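Local coordinates for flavin-containing monooxygenase (PDB 6WPU), which probably oxygenates the sulfur of S-allyl-L-cysteine in garlic, using a bound FAD cofactor as a flavin-dependent S-monooxygenase, at residues V21-A26 / G172-V177; K144-V149 / F300-T305; V176-G181 / L332-I337; L319-F324 / S351-A356. One frame throughout, in Å; residues are numbered along the deposited sequence.

Overall arrangement
Interactions 1 and 3 lie in the parallel sheet of the FAD-binding domain; interaction 2 joins the neighbouring antiparallel sheet to the loop 300-305. Interactions 1 and 3 share Val176 and Val177: strand 175-178 pairs with strand 24-28 on one edge and with strand 332-334 on the other, and the centres of the two contacts lie about 13 Å apart. Interaction 2 brings the loop to the strand that reads the adenine of FAD, and its Leu303 and Phe300 pack on Phe334 of interaction 3. At its far end, Gly181 of interaction 3 lies against the diphosphate. Interaction 4, centred about 9 Å from interaction 3, lies farther from the cofactor, the side chain of Ile354 being about 12 Å from FAD; Ile354 packs on Ser333 and Val335.

Interaction 1: residues V21-A26 / G172-V177; sequences VTRHVA and GFDAVV
The methyl group of Ala26 sits squarely over one face of the Phe173 ring, its CB 3.5 Å from the ring centroid and almost on the ring normal, a textbook CH-pi contact. The His24 imidazole runs nearly parallel to the same phenyl ring, with planes at 13°, but is slid so far aside that the two scarcely overlap; NE2 of His24 comes 3.3 Å from CE2 of Phe173 and is hydrogen-bonded to Glu171. OD2 of Asp174 accepts from the segment 21-26: with CG anti to the carbonyl carbon (chi1 -63°), it takes the backbone N of His24 at 2.9 Å through its anti lone pair, in a nearly straight bond, while OD1 forms a salt bridge with Lys156. Beyond this point the strands pair in parallel. Ala26 N donates to Ala175 O at 2.9 Å, and Val177 N to Ala26 O at 2.8 Å. Beside Ala175, CG1 of Val25 meets CG2 of Val177 at 3.7 Å, on the face covered by helix 32-43. Strands 24-28 and 175-178 are thus neighbours in the parallel sheet of a Rossmann-type dinucleotide-binding fold, consistent with the glycine-rich Gly29, Gly31 and Gly34 that follow the first strand.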
# COMPACT_ATOMS: atom_id res chain seq x y z
N VAL A 21 -24.08 -4.85 -19.93
CA VAL A 21 -24.53 -5.91 -19.06
C VAL A 21 -24.30 -5.47 -17.62
O VAL A 21 -23.27 -4.88 -17.31
CB VAL A 21 -23.81 -7.24 -19.38
CG1 VAL A 21 -23.78 -8.15 -18.19
CG2 VAL A 21 -24.50 -7.92 -20.54
N THR A 22 -25.28 -5.72 -16.76
CA THR A 22 -25.17 -5.39 -15.35
C THR A 22 -24.86 -6.66 -14.57
O THR A 22 -25.49 -7.70 -14.79
CB THR A 22 -26.43 -4.68 -14.84
OG1 THR A 22 -26.32 -4.42 -13.43
CG2 THR A 22 -27.67 -5.51 -15.08
N ARG A 23 -23.84 -6.60 -13.72
CA ARG A 23 -23.42 -7.71 -12.87
C ARG A 23 -23.58 -7.31 -11.42
O ARG A 23 -23.60 -6.12 -11.08
CB ARG A 23 -21.95 -8.11 -13.13
CG ARG A 23 -21.69 -8.67 -14.52
CD ARG A 23 -22.65 -9.80 -14.83
NE ARG A 23 -22.31 -10.46 -16.08
CZ ARG A 23 -23.15 -11.21 -16.79
NH1 ARG A 23 -24.40 -11.38 -16.37
NH2 ARG A 23 -22.75 -11.77 -17.92
N HIS A 24 -23.71 -8.32 -10.56
CA HIS A 24 -23.73 -8.13 -9.12
C HIS A 24 -22.38 -8.56 -8.55
O HIS A 24 -21.98 -9.72 -8.70
CB HIS A 24 -24.89 -8.92 -8.49
CG HIS A 24 -25.06 -8.67 -7.03
ND1 HIS A 24 -25.28 -7.41 -6.51
CD2 HIS A 24 -25.01 -9.51 -5.97
CE1 HIS A 24 -25.38 -7.49 -5.20
NE2 HIS A 24 -25.22 -8.76 -4.84
N VAL A 25 -21.68 -7.62 -7.91
CA VAL A 25 -20.24 -7.74 -7.64
C VAL A 25 -19.95 -7.51 -6.16
O VAL A 25 -20.44 -6.54 -5.57
CB VAL A 25 -19.43 -6.75 -8.48
CG1 VAL A 25 -17.91 -7.01 -8.31
CG2 VAL A 25 -19.86 -6.84 -9.95
N ALA A 26 -19.13 -8.38 -5.57
CA ALA A 26 -18.68 -8.16 -4.20
C ALA A 26 -17.39 -7.35 -4.21
O ALA A 26 -16.51 -7.56 -5.05
CB ALA A 26 -18.45 -9.49 -3.48
N GLY A 172 -24.36 -14.67 -2.86
CA GLY A 172 -23.85 -15.08 -4.16
C GLY A 172 -23.60 -13.88 -5.06
O GLY A 172 -24.27 -12.86 -4.97
N PHE A 173 -22.60 -14.01 -5.94
CA PHE A 173 -22.15 -12.91 -6.78
C PHE A 173 -21.77 -13.40 -8.16
O PHE A 173 -21.34 -14.55 -8.34
CB PHE A 173 -20.95 -12.17 -6.15
CG PHE A 173 -21.29 -11.45 -4.89
CD1 PHE A 173 -21.14 -12.09 -3.65
CD2 PHE A 173 -21.80 -10.16 -4.93
CE1 PHE A 173 -21.47 -11.44 -2.47
CE2 PHE A 173 -22.16 -9.50 -3.75
CZ PHE A 173 -21.97 -10.14 -2.51
N ASP A 174 -21.91 -12.51 -9.14
CA ASP A 174 -21.32 -12.76 -10.46
C ASP A 174 -19.81 -12.57 -10.45
O ASP A 174 -19.11 -13.22 -11.24
CB ASP A 174 -21.93 -11.81 -11.48
CG ASP A 174 -23.42 -12.02 -11.66
OD1 ASP A 174 -23.85 -13.18 -11.85
OD2 ASP A 174 -24.16 -11.00 -11.61
N ALA A 175 -19.30 -11.67 -9.61
CA ALA A 175 -17.89 -11.31 -9.66
C ALA A 175 -17.48 -10.81 -8.29
O ALA A 175 -18.30 -10.32 -7.50
CB ALA A 175 -17.62 -10.24 -10.74
N VAL A 176 -16.19 -10.94 -8.00
CA VAL A 176 -15.61 -10.52 -6.73
C VAL A 176 -14.38 -9.67 -7.04
O VAL A 176 -13.51 -10.10 -7.81
CB VAL A 176 -15.21 -11.72 -5.86
CG1 VAL A 176 -14.43 -11.25 -4.61
CG2 VAL A 176 -16.44 -12.52 -5.47
N VAL A 177 -14.32 -8.47 -6.46
CA VAL A 177 -13.13 -7.62 -6.56
C VAL A 177 -12.46 -7.58 -5.19
O VAL A 177 -13.06 -7.11 -4.21
CB VAL A 177 -13.46 -6.21 -7.04
CG1 VAL A 177 -12.17 -5.46 -7.29
CG2 VAL A 177 -14.34 -6.23 -8.30

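Interaction 2: residues K144-V149 / F300-T305; sequences KEVVRV and FPFLNT. With FAD (flavin-adenine dinucleotide), chain B; SO4 (sulfate ion), chain E.
Phe302 O accepts the backbone N of Val149 at 2.9 Å, and Val149 O in turn takes Asn304 N at 3.1 Å. The two bonds hold the 300-305 loop against the strand at the end of the type I turn from Phe300 to Leu303 and just beyond it. Phe302 carries the side-chain contact. Its CB rests 3.5 Å from Val146 O. With CG between the backbone N and the carbonyl carbon (chi1 48°), the ring leads off beside Val149, carrying CD1 of Phe302 to 3.8 Å from CG2 of Val149. On the ring's other ortho carbon, CD2 of Phe302 lies 3.5 Å from N6A of FAD. That amino group donates to Val146 O while Val146 N donates to N1A of FAD, both at 2.9 Å, so a single residue's backbone reads both the donor and the acceptor of the adenine edge, and Phe302 packs beside the pair. Farther along, CD1 of Leu303 touches CG1 of Val149. Strand 144-151 is an outer member of a three-stranded antiparallel sheet, with a classic bulge where Val147 and Arg148 both face Lys160 of strand 157-163; Ile28 of strand 24-28 packs against Val146, Val149 and Phe302, and Leu303 leans on Phe334 of strand 332-334.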
# COMPACT_ATOMS: atom_id res chain seq x y z
N LYS A 144 -18.18 -6.42 8.86
CA LYS A 144 -18.46 -7.66 8.15
C LYS A 144 -17.14 -8.14 7.60
O LYS A 144 -16.64 -7.58 6.62
CB LYS A 144 -19.47 -7.46 7.01
CG LYS A 144 -20.92 -7.29 7.42
CD LYS A 144 -21.80 -7.52 6.19
CE LYS A 144 -23.04 -6.65 6.18
NZ LYS A 144 -24.14 -7.18 7.03
N GLU A 145 -16.57 -9.17 8.22
CA GLU A 145 -15.28 -9.69 7.80
C GLU A 145 -15.48 -10.86 6.86
O GLU A 145 -16.08 -11.88 7.24
CB GLU A 145 -14.44 -10.11 9.01
CG GLU A 145 -13.05 -10.55 8.61
CD GLU A 145 -12.27 -11.13 9.78
OE1 GLU A 145 -12.62 -10.82 10.95
OE2 GLU A 145 -11.33 -11.91 9.53
N VAL A 146 -14.98 -10.73 5.64
CA VAL A 146 -15.06 -11.83 4.68
C VAL A 146 -14.10 -12.92 5.14
O VAL A 146 -12.90 -12.68 5.29
CB VAL A 146 -14.72 -11.35 3.27
CG1 VAL A 146 -14.64 -12.53 2.33
CG2 VAL A 146 -15.76 -10.33 2.81
N VAL A 147 -14.63 -14.12 5.39
CA VAL A 147 -13.80 -15.23 5.86
C VAL A 147 -13.66 -16.33 4.83
O VAL A 147 -12.78 -17.18 4.97
CB VAL A 147 -14.32 -15.83 7.18
CG1 VAL A 147 -14.22 -14.80 8.31
CG2 VAL A 147 -15.77 -16.31 7.04
N ARG A 148 -14.48 -16.32 3.77
CA ARG A 148 -14.42 -17.39 2.79
C ARG A 148 -15.00 -16.90 1.47
O ARG A 148 -16.08 -16.31 1.46
CB ARG A 148 -15.16 -18.61 3.31
CG ARG A 148 -14.83 -19.88 2.61
CD ARG A 148 -15.48 -21.04 3.33
NE ARG A 148 -15.40 -22.26 2.54
CZ ARG A 148 -14.36 -23.08 2.54
NH1 ARG A 148 -13.29 -22.81 3.29
NH2 ARG A 148 -14.37 -24.18 1.78
N VAL A 149 -14.28 -17.14 0.38
CA VAL A 149 -14.72 -16.81 -0.97
C VAL A 149 -14.53 -18.06 -1.83
O VAL A 149 -13.39 -18.52 -2.00
CB VAL A 149 -13.94 -15.63 -1.55
CG1 VAL A 149 -14.39 -15.32 -2.97
CG2 VAL A 149 -14.12 -14.39 -0.69
N PHE A 300 -4.25 -13.21 1.62
CA PHE A 300 -5.70 -13.38 1.38
C PHE A 300 -6.18 -14.69 1.99
O PHE A 300 -6.54 -15.62 1.26
CB PHE A 300 -6.05 -13.43 -0.10
CG PHE A 300 -5.21 -12.59 -0.97
CD1 PHE A 300 -4.19 -13.16 -1.70
CD2 PHE A 300 -5.49 -11.25 -1.12
CE1 PHE A 300 -3.41 -12.39 -2.53
CE2 PHE A 300 -4.71 -10.47 -1.95
CZ PHE A 300 -3.66 -11.04 -2.66
N PRO A 301 -6.25 -14.78 3.31
CA PRO A 301 -6.65 -16.07 3.92
C PRO A 301 -8.05 -16.54 3.50
O PRO A 301 -8.31 -17.74 3.44
CB PRO A 301 -6.55 -15.78 5.43
CG PRO A 301 -6.64 -14.27 5.55
CD PRO A 301 -6.01 -13.72 4.31
N PHE A 302 -8.93 -15.62 3.16
CA PHE A 302 -10.31 -15.98 2.84
C PHE A 302 -10.46 -16.58 1.45
O PHE A 302 -11.52 -17.12 1.13
CB PHE A 302 -11.18 -14.73 2.97
CG PHE A 302 -10.60 -13.53 2.26
CD1 PHE A 302 -10.81 -13.36 0.90
CD2 PHE A 302 -9.83 -12.61 2.94
CE1 PHE A 302 -10.27 -12.26 0.22
CE2 PHE A 302 -9.30 -11.50 2.27
CZ PHE A 302 -9.52 -11.33 0.91
N LEU A 303 -9.43 -16.48 0.60
CA LEU A 303 -9.62 -16.69 -0.83
C LEU A 303 -9.30 -18.14 -1.19
O LEU A 303 -8.17 -18.60 -1.01
CB LEU A 303 -8.74 -15.72 -1.61
CG LEU A 303 -8.93 -15.79 -3.12
CD1 LEU A 303 -10.41 -15.64 -3.49
CD2 LEU A 303 -8.07 -14.73 -3.79
N ASN A 304 -10.30 -18.85 -1.72
CA ASN A 304 -10.16 -20.25 -2.11
C ASN A 304 -10.32 -20.37 -3.62
O ASN A 304 -11.43 -20.25 -4.14
CB ASN A 304 -11.18 -21.12 -1.38
CG ASN A 304 -11.02 -21.03 0.15
OD1 ASN A 304 -11.97 -20.70 0.86
ND2 ASN A 304 -9.82 -21.29 0.64
N THR A 305 -9.20 -20.60 -4.31
CA THR A 305 -9.17 -20.73 -5.77
C THR A 305 -8.67 -22.10 -6.23
O THR A 305 -8.42 -22.28 -7.42
CB THR A 305 -8.28 -19.64 -6.37
OG1 THR A 305 -6.93 -19.78 -5.90
CG2 THR A 305 -8.81 -18.27 -5.98
PA FAD B . -6.04 -0.51 2.79
O1A FAD B . -5.90 0.97 3.16
O2A FAD B . -5.31 -1.52 3.53
O5B FAD B . -7.46 -1.01 2.93
C5B FAD B . -7.91 -2.36 2.88
C4B FAD B . -9.28 -2.50 3.59
O4B FAD B . -9.85 -3.78 3.48
C3B FAD B . -9.20 -2.18 5.06
O3B FAD B . -10.17 -1.24 5.41
C2B FAD B . -9.47 -3.47 5.75
O2B FAD B . -10.11 -3.32 6.97
C1B FAD B . -10.35 -4.15 4.74
N9A FAD B . -10.32 -5.59 4.81
C8A FAD B . -9.17 -6.38 4.86
N7A FAD B . -9.51 -7.67 4.93
C5A FAD B . -10.91 -7.79 4.94
C6A FAD B . -11.80 -8.86 5.01
N6A FAD B . -11.34 -10.22 5.08
N1A FAD B . -13.12 -8.62 4.99
C2A FAD B . -13.62 -7.35 4.92
N3A FAD B . -12.79 -6.28 4.86
C4A FAD B . -11.44 -6.47 4.87
N1 FAD B . -0.07 6.34 -0.47
C2 FAD B . -0.18 7.73 -0.84
O2 FAD B . -0.92 8.09 -1.91
N3 FAD B . 0.56 8.69 -0.19
C4 FAD B . 1.34 8.35 0.90
O4 FAD B . 2.06 9.28 1.57
C4X FAD B . 1.29 6.99 1.46
N5 FAD B . 1.89 6.72 2.69
C5X FAD B . 1.80 5.43 3.22
C6 FAD B . 2.42 5.15 4.44
C7 FAD B . 2.31 3.88 4.98
C7M FAD B . 2.99 3.58 6.29
C8 FAD B . 1.61 2.88 4.31
C8M FAD B . 1.48 1.49 4.85
C9 FAD B . 0.99 3.15 3.08
C9A FAD B . 1.09 4.43 2.54
N10 FAD B . 0.44 4.71 1.28
C10 FAD B . 0.54 6.00 0.74
C1' FAD B . -0.26 3.65 0.55
C2' FAD B . -1.65 3.23 0.99
O2' FAD B . -1.66 1.88 1.16
C3' FAD B . -2.56 3.57 -0.17
O3' FAD B . -2.61 4.94 -0.12
C4' FAD B . -3.97 3.01 -0.09
O4' FAD B . -4.46 3.32 1.17
C5' FAD B . -4.15 1.52 -0.40
O5' FAD B . -5.42 1.25 0.11
P FAD B . -6.25 -0.10 0.09
O1P FAD B . -7.80 0.17 -0.00
O2P FAD B . -5.56 -0.97 -1.03
O3P FAD B . -5.64 -0.89 1.40
S SO4 E . -6.93 -22.67 -2.02
O1 SO4 E . -5.80 -23.60 -1.96
O2 SO4 E . -7.09 -22.06 -0.69
O3 SO4 E . -8.16 -23.38 -2.40
O4 SO4 E . -6.64 -21.62 -3.01

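Interaction 3: residues V176-G181 / L332-I337; sequences VVVCNG and LSFVGI. With FAD (flavin-adenine dinucleotide), chain B.
Val178 and Phe334 lie side by side and point the same way. From its backbone, Val178 places CB 3.6 Å from CD2 of Phe334; CG1, anti to the backbone N (chi1 177°), stays near CD2 and CE2 of Phe334, whereas CG2 sits over a face of the ring and reaches CD1 of Leu332 at 4.1 Å. Both backbone polar groups of Val178 bond to the strand of Phe334 and its continuation: Val178 N donates to Ser333 O at 2.8 Å, nearly straight, and Val178 O accepts Val335 N at 3.0 Å. These bonds add strand 332-334 to the edge of the parallel Rossmann-type sheet. On the reverse face, CG1 of Val177 meets CG2 of Val335 at 3.5 Å, close to helices 32-43 and 343-358. Past the strand ends, one water accepts from Gly181 N and donates to Val335 O and to O2P of FAD, tying both segments to the diphosphate, and CA of Gly181 lies 3.3 Å from O3P of FAD.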
# COMPACT_ATOMS: atom_id res chain seq x y z
N VAL A 176 -16.19 -10.94 -8.00
CA VAL A 176 -15.61 -10.52 -6.73
C VAL A 176 -14.38 -9.67 -7.04
O VAL A 176 -13.51 -10.10 -7.81
CB VAL A 176 -15.21 -11.72 -5.86
CG1 VAL A 176 -14.43 -11.25 -4.61
CG2 VAL A 176 -16.44 -12.52 -5.47
N VAL A 177 -14.32 -8.47 -6.46
CA VAL A 177 -13.13 -7.62 -6.56
C VAL A 177 -12.46 -7.58 -5.19
O VAL A 177 -13.06 -7.11 -4.21
CB VAL A 177 -13.46 -6.21 -7.04
CG1 VAL A 177 -12.17 -5.46 -7.29
CG2 VAL A 177 -14.34 -6.23 -8.30
N VAL A 178 -11.21 -8.03 -5.12
CA VAL A 178 -10.47 -8.09 -3.85
C VAL A 178 -9.72 -6.78 -3.65
O VAL A 178 -8.84 -6.43 -4.45
CB VAL A 178 -9.51 -9.29 -3.83
CG1 VAL A 178 -8.69 -9.31 -2.53
CG2 VAL A 178 -10.29 -10.60 -3.98
N CYS A 179 -10.07 -6.05 -2.59
CA CYS A 179 -9.50 -4.74 -2.29
C CYS A 179 -9.00 -4.68 -0.85
O CYS A 179 -9.23 -3.69 -0.13
CB CYS A 179 -10.54 -3.64 -2.52
SG CYS A 179 -11.22 -3.57 -4.18
N ASN A 180 -8.32 -5.72 -0.39
CA ASN A 180 -8.09 -5.88 1.04
C ASN A 180 -6.77 -5.27 1.51
O ASN A 180 -6.46 -5.37 2.71
CB ASN A 180 -8.14 -7.37 1.44
CG ASN A 180 -6.96 -8.17 0.90
OD1 ASN A 180 -6.61 -8.05 -0.27
ND2 ASN A 180 -6.33 -8.95 1.77
N GLY A 181 -6.02 -4.63 0.62
CA GLY A 181 -4.74 -4.03 0.98
C GLY A 181 -3.62 -5.04 1.15
O GLY A 181 -3.86 -6.26 1.21
N LEU A 332 -13.14 -12.86 -11.09
CA LEU A 332 -12.31 -12.55 -9.94
C LEU A 332 -11.24 -11.56 -10.38
O LEU A 332 -10.63 -11.74 -11.44
CB LEU A 332 -11.69 -13.82 -9.34
CG LEU A 332 -10.78 -13.58 -8.12
CD1 LEU A 332 -11.58 -13.10 -6.91
CD2 LEU A 332 -9.99 -14.83 -7.79
N SER A 333 -11.05 -10.50 -9.60
CA SER A 333 -10.04 -9.49 -9.90
C SER A 333 -9.50 -8.89 -8.61
O SER A 333 -10.11 -9.01 -7.53
CB SER A 333 -10.62 -8.40 -10.80
OG SER A 333 -11.68 -7.73 -10.15
N PHE A 334 -8.35 -8.22 -8.73
CA PHE A 334 -7.66 -7.61 -7.59
C PHE A 334 -7.37 -6.15 -7.90
O PHE A 334 -6.83 -5.85 -8.97
CB PHE A 334 -6.34 -8.33 -7.27
CG PHE A 334 -6.50 -9.75 -6.81
CD1 PHE A 334 -6.77 -10.76 -7.73
CD2 PHE A 334 -6.38 -10.07 -5.47
CE1 PHE A 334 -6.92 -12.08 -7.31
CE2 PHE A 334 -6.52 -11.39 -5.04
CZ PHE A 334 -6.80 -12.39 -5.96
N VAL A 335 -7.70 -5.25 -6.97
CA VAL A 335 -7.38 -3.83 -7.11
C VAL A 335 -6.30 -3.47 -6.09
O VAL A 335 -6.42 -3.80 -4.91
CB VAL A 335 -8.62 -2.93 -6.95
CG1 VAL A 335 -8.22 -1.45 -6.96
CG2 VAL A 335 -9.60 -3.17 -8.09
N GLY A 336 -5.25 -2.81 -6.55
CA GLY A 336 -4.24 -2.28 -5.65
C GLY A 336 -3.08 -3.21 -5.34
O GLY A 336 -2.38 -2.98 -4.34
N ILE A 337 -2.88 -4.26 -6.14
CA ILE A 337 -1.70 -5.12 -5.96
C ILE A 337 -0.39 -4.37 -6.16
O ILE A 337 0.53 -4.56 -5.36
CB ILE A 337 -1.81 -6.35 -6.88
CG1 ILE A 337 -2.99 -7.26 -6.50
CG2 ILE A 337 -0.50 -7.13 -6.88
CD1 ILE A 337 -2.91 -7.85 -5.13
PA FAD B . -6.04 -0.51 2.79
O1A FAD B . -5.90 0.97 3.16
O2A FAD B . -5.31 -1.52 3.53
O5B FAD B . -7.46 -1.01 2.93
C5B FAD B . -7.91 -2.36 2.88
C4B FAD B . -9.28 -2.50 3.59
O4B FAD B . -9.85 -3.78 3.48
C3B FAD B . -9.20 -2.18 5.06
O3B FAD B . -10.17 -1.24 5.41
C2B FAD B . -9.47 -3.47 5.75
O2B FAD B . -10.11 -3.32 6.97
C1B FAD B . -10.35 -4.15 4.74
N9A FAD B . -10.32 -5.59 4.81
C8A FAD B . -9.17 -6.38 4.86
N7A FAD B . -9.51 -7.67 4.93
C5A FAD B . -10.91 -7.79 4.94
C6A FAD B . -11.80 -8.86 5.01
N6A FAD B . -11.34 -10.22 5.08
N1A FAD B . -13.12 -8.62 4.99
C2A FAD B . -13.62 -7.35 4.92
N3A FAD B . -12.79 -6.28 4.86
C4A FAD B . -11.44 -6.47 4.87
N1 FAD B . -0.07 6.34 -0.47
C2 FAD B . -0.18 7.73 -0.84
O2 FAD B . -0.92 8.09 -1.91
N3 FAD B . 0.56 8.69 -0.19
C4 FAD B . 1.34 8.35 0.90
O4 FAD B . 2.06 9.28 1.57
C4X FAD B . 1.29 6.99 1.46
N5 FAD B . 1.89 6.72 2.69
C5X FAD B . 1.80 5.43 3.22
C6 FAD B . 2.42 5.15 4.44
C7 FAD B . 2.31 3.88 4.98
C7M FAD B . 2.99 3.58 6.29
C8 FAD B . 1.61 2.88 4.31
C8M FAD B . 1.48 1.49 4.85
C9 FAD B . 0.99 3.15 3.08
C9A FAD B . 1.09 4.43 2.54
N10 FAD B . 0.44 4.71 1.28
C10 FAD B . 0.54 6.00 0.74
C1' FAD B . -0.26 3.65 0.55
C2' FAD B . -1.65 3.23 0.99
O2' FAD B . -1.66 1.88 1.16
C3' FAD B . -2.56 3.57 -0.17
O3' FAD B . -2.61 4.94 -0.12
C4' FAD B . -3.97 3.01 -0.09
O4' FAD B . -4.46 3.32 1.17
C5' FAD B . -4.15 1.52 -0.40
O5' FAD B . -5.42 1.25 0.11
P FAD B . -6.25 -0.10 0.09
O1P FAD B . -7.80 0.17 -0.00
O2P FAD B . -5.56 -0.97 -1.03
O3P FAD B . -5.64 -0.89 1.40
O HOH W 1 -13.89 -9.28 -10.84
O HOH W 2 -6.06 -6.66 -4.05
O HOH W 3 -6.07 -3.45 -2.12

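Interaction 4: residues L319-F324 / S351-A356; sequences LYKHVF and SKWIAA
Residues 319-324 form a type II turn from Leu319 to His322, followed by a classic bulge in which Val323 and Phe324 both face Tyr320, and the segment lies against helix 343-358 with CA of Val323 and CA of Ile354 8.5 Å apart. With CG anti to the backbone N (chi1 -176°), the indole of Trp353 extends from the helix and its six-membered ring packs against Tyr320, Lys321, Val323 and Phe324. Phe324 meets it edge-to-face: the phenyl edge is directed at the indole face, the planes stand at 74° and the centroids are 4.9 Å apart, with CE2 of Phe324 3.6 Å from CZ3 of Trp353. At the rim of the indole, CE2 of Tyr320 lies 3.8 Å from CH2 of Trp353 and CB of Val323 lies 3.9 Å from CZ3 of Trp353. CG of Lys321, in the turn, also touches CH2 of Trp353. Ile354 fills in beside them, its CG1 against CZ of Phe324 and CG1 of Val323, each at 3.8 Å. Helix 398-409 packs on Trp353 too, where Trp404 makes a second edge-to-face pair. With no hydrogen bond between the two segments, the join depends on the fit of apolar and aromatic surfaces in a buried setting.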
# COMPACT_ATOMS: atom_id res chain seq x y z
N LEU A 319 -1.45 -13.14 -12.50
CA LEU A 319 -2.41 -12.04 -12.63
C LEU A 319 -2.11 -11.28 -13.90
O LEU A 319 -1.02 -10.71 -14.06
CB LEU A 319 -2.36 -11.09 -11.44
CG LEU A 319 -2.79 -11.62 -10.07
CD1 LEU A 319 -2.76 -10.49 -9.05
CD2 LEU A 319 -4.17 -12.27 -10.16
N TYR A 320 -3.09 -11.25 -14.81
CA TYR A 320 -2.95 -10.50 -16.04
C TYR A 320 -3.02 -9.01 -15.70
O TYR A 320 -3.98 -8.57 -15.06
CB TYR A 320 -4.04 -10.91 -17.02
CG TYR A 320 -4.08 -10.09 -18.28
CD1 TYR A 320 -2.98 -10.05 -19.15
CD2 TYR A 320 -5.21 -9.35 -18.60
CE1 TYR A 320 -3.03 -9.29 -20.32
CE2 TYR A 320 -5.27 -8.59 -19.75
CZ TYR A 320 -4.18 -8.57 -20.61
OH TYR A 320 -4.26 -7.81 -21.75
N LYS A 321 -1.98 -8.26 -16.09
CA LYS A 321 -1.87 -6.83 -15.79
C LYS A 321 -2.00 -6.56 -14.29
O LYS A 321 -2.48 -5.50 -13.88
CB LYS A 321 -2.91 -6.02 -16.58
CG LYS A 321 -2.85 -6.22 -18.09
CD LYS A 321 -1.44 -5.96 -18.62
CE LYS A 321 -1.42 -5.93 -20.14
NZ LYS A 321 -0.04 -5.92 -20.67
N HIS A 322 -1.57 -7.52 -13.46
CA HIS A 322 -1.60 -7.43 -12.00
C HIS A 322 -3.02 -7.42 -11.43
O HIS A 322 -3.22 -7.07 -10.26
CB HIS A 322 -0.84 -6.20 -11.47
CG HIS A 322 0.53 -6.00 -12.06
ND1 HIS A 322 1.64 -6.69 -11.61
CD2 HIS A 322 0.96 -5.17 -13.04
CE1 HIS A 322 2.70 -6.30 -12.31
NE2 HIS A 322 2.32 -5.38 -13.17
N VAL A 323 -4.02 -7.83 -12.22
CA VAL A 323 -5.41 -7.64 -11.84
C VAL A 323 -6.21 -8.94 -11.93
O VAL A 323 -6.89 -9.32 -10.97
CB VAL A 323 -6.06 -6.54 -12.71
CG1 VAL A 323 -7.60 -6.55 -12.57
CG2 VAL A 323 -5.52 -5.18 -12.30
N PHE A 324 -6.15 -9.62 -13.09
CA PHE A 324 -7.06 -10.70 -13.46
C PHE A 324 -6.37 -12.06 -13.44
O PHE A 324 -5.46 -12.29 -14.25
CB PHE A 324 -7.63 -10.46 -14.86
CG PHE A 324 -8.70 -9.43 -14.94
CD1 PHE A 324 -9.95 -9.64 -14.34
CD2 PHE A 324 -8.50 -8.26 -15.65
CE1 PHE A 324 -10.97 -8.69 -14.44
CE2 PHE A 324 -9.52 -7.30 -15.77
CZ PHE A 324 -10.75 -7.52 -15.16
N SER A 351 -10.07 -0.14 -11.48
CA SER A 351 -11.45 -0.53 -11.26
C SER A 351 -12.34 -0.01 -12.39
O SER A 351 -13.35 -0.64 -12.71
CB SER A 351 -11.91 -0.05 -9.89
OG SER A 351 -11.74 1.35 -9.77
N LYS A 352 -11.94 1.09 -13.02
CA LYS A 352 -12.60 1.55 -14.23
C LYS A 352 -12.48 0.50 -15.33
O LYS A 352 -13.44 0.22 -16.05
CB LYS A 352 -11.99 2.89 -14.67
CG LYS A 352 -12.86 3.75 -15.57
CD LYS A 352 -12.13 5.05 -15.93
CE LYS A 352 -11.95 5.98 -14.73
NZ LYS A 352 -13.26 6.59 -14.30
N TRP A 353 -11.31 -0.11 -15.45
CA TRP A 353 -11.09 -1.18 -16.42
C TRP A 353 -11.94 -2.40 -16.08
O TRP A 353 -12.63 -2.97 -16.95
CB TRP A 353 -9.61 -1.53 -16.45
CG TRP A 353 -9.20 -2.56 -17.45
CD1 TRP A 353 -9.61 -2.65 -18.75
CD2 TRP A 353 -8.28 -3.63 -17.24
NE1 TRP A 353 -9.01 -3.73 -19.36
CE2 TRP A 353 -8.18 -4.34 -18.45
CE3 TRP A 353 -7.53 -4.07 -16.13
CZ2 TRP A 353 -7.35 -5.46 -18.60
CZ3 TRP A 353 -6.71 -5.17 -16.28
CH2 TRP A 353 -6.63 -5.86 -17.51
N ILE A 354 -11.90 -2.82 -14.81
CA ILE A 354 -12.66 -3.99 -14.38
C ILE A 354 -14.14 -3.80 -14.67
O ILE A 354 -14.80 -4.69 -15.21
CB ILE A 354 -12.42 -4.27 -12.89
CG1 ILE A 354 -10.98 -4.73 -12.63
CG2 ILE A 354 -13.42 -5.33 -12.36
CD1 ILE A 354 -10.65 -4.69 -11.13
N ALA A 355 -14.69 -2.63 -14.32
CA ALA A 355 -16.11 -2.38 -14.50
C ALA A 355 -16.51 -2.45 -15.97
O ALA A 355 -17.54 -3.04 -16.32
CB ALA A 355 -16.49 -1.02 -13.91
N ALA A 356 -15.68 -1.87 -16.85
CA ALA A 356 -15.97 -1.89 -18.28
C ALA A 356 -15.86 -3.30 -18.85
O ALA A 356 -16.61 -3.65 -19.78
CB ALA A 356 -15.04 -0.93 -19.01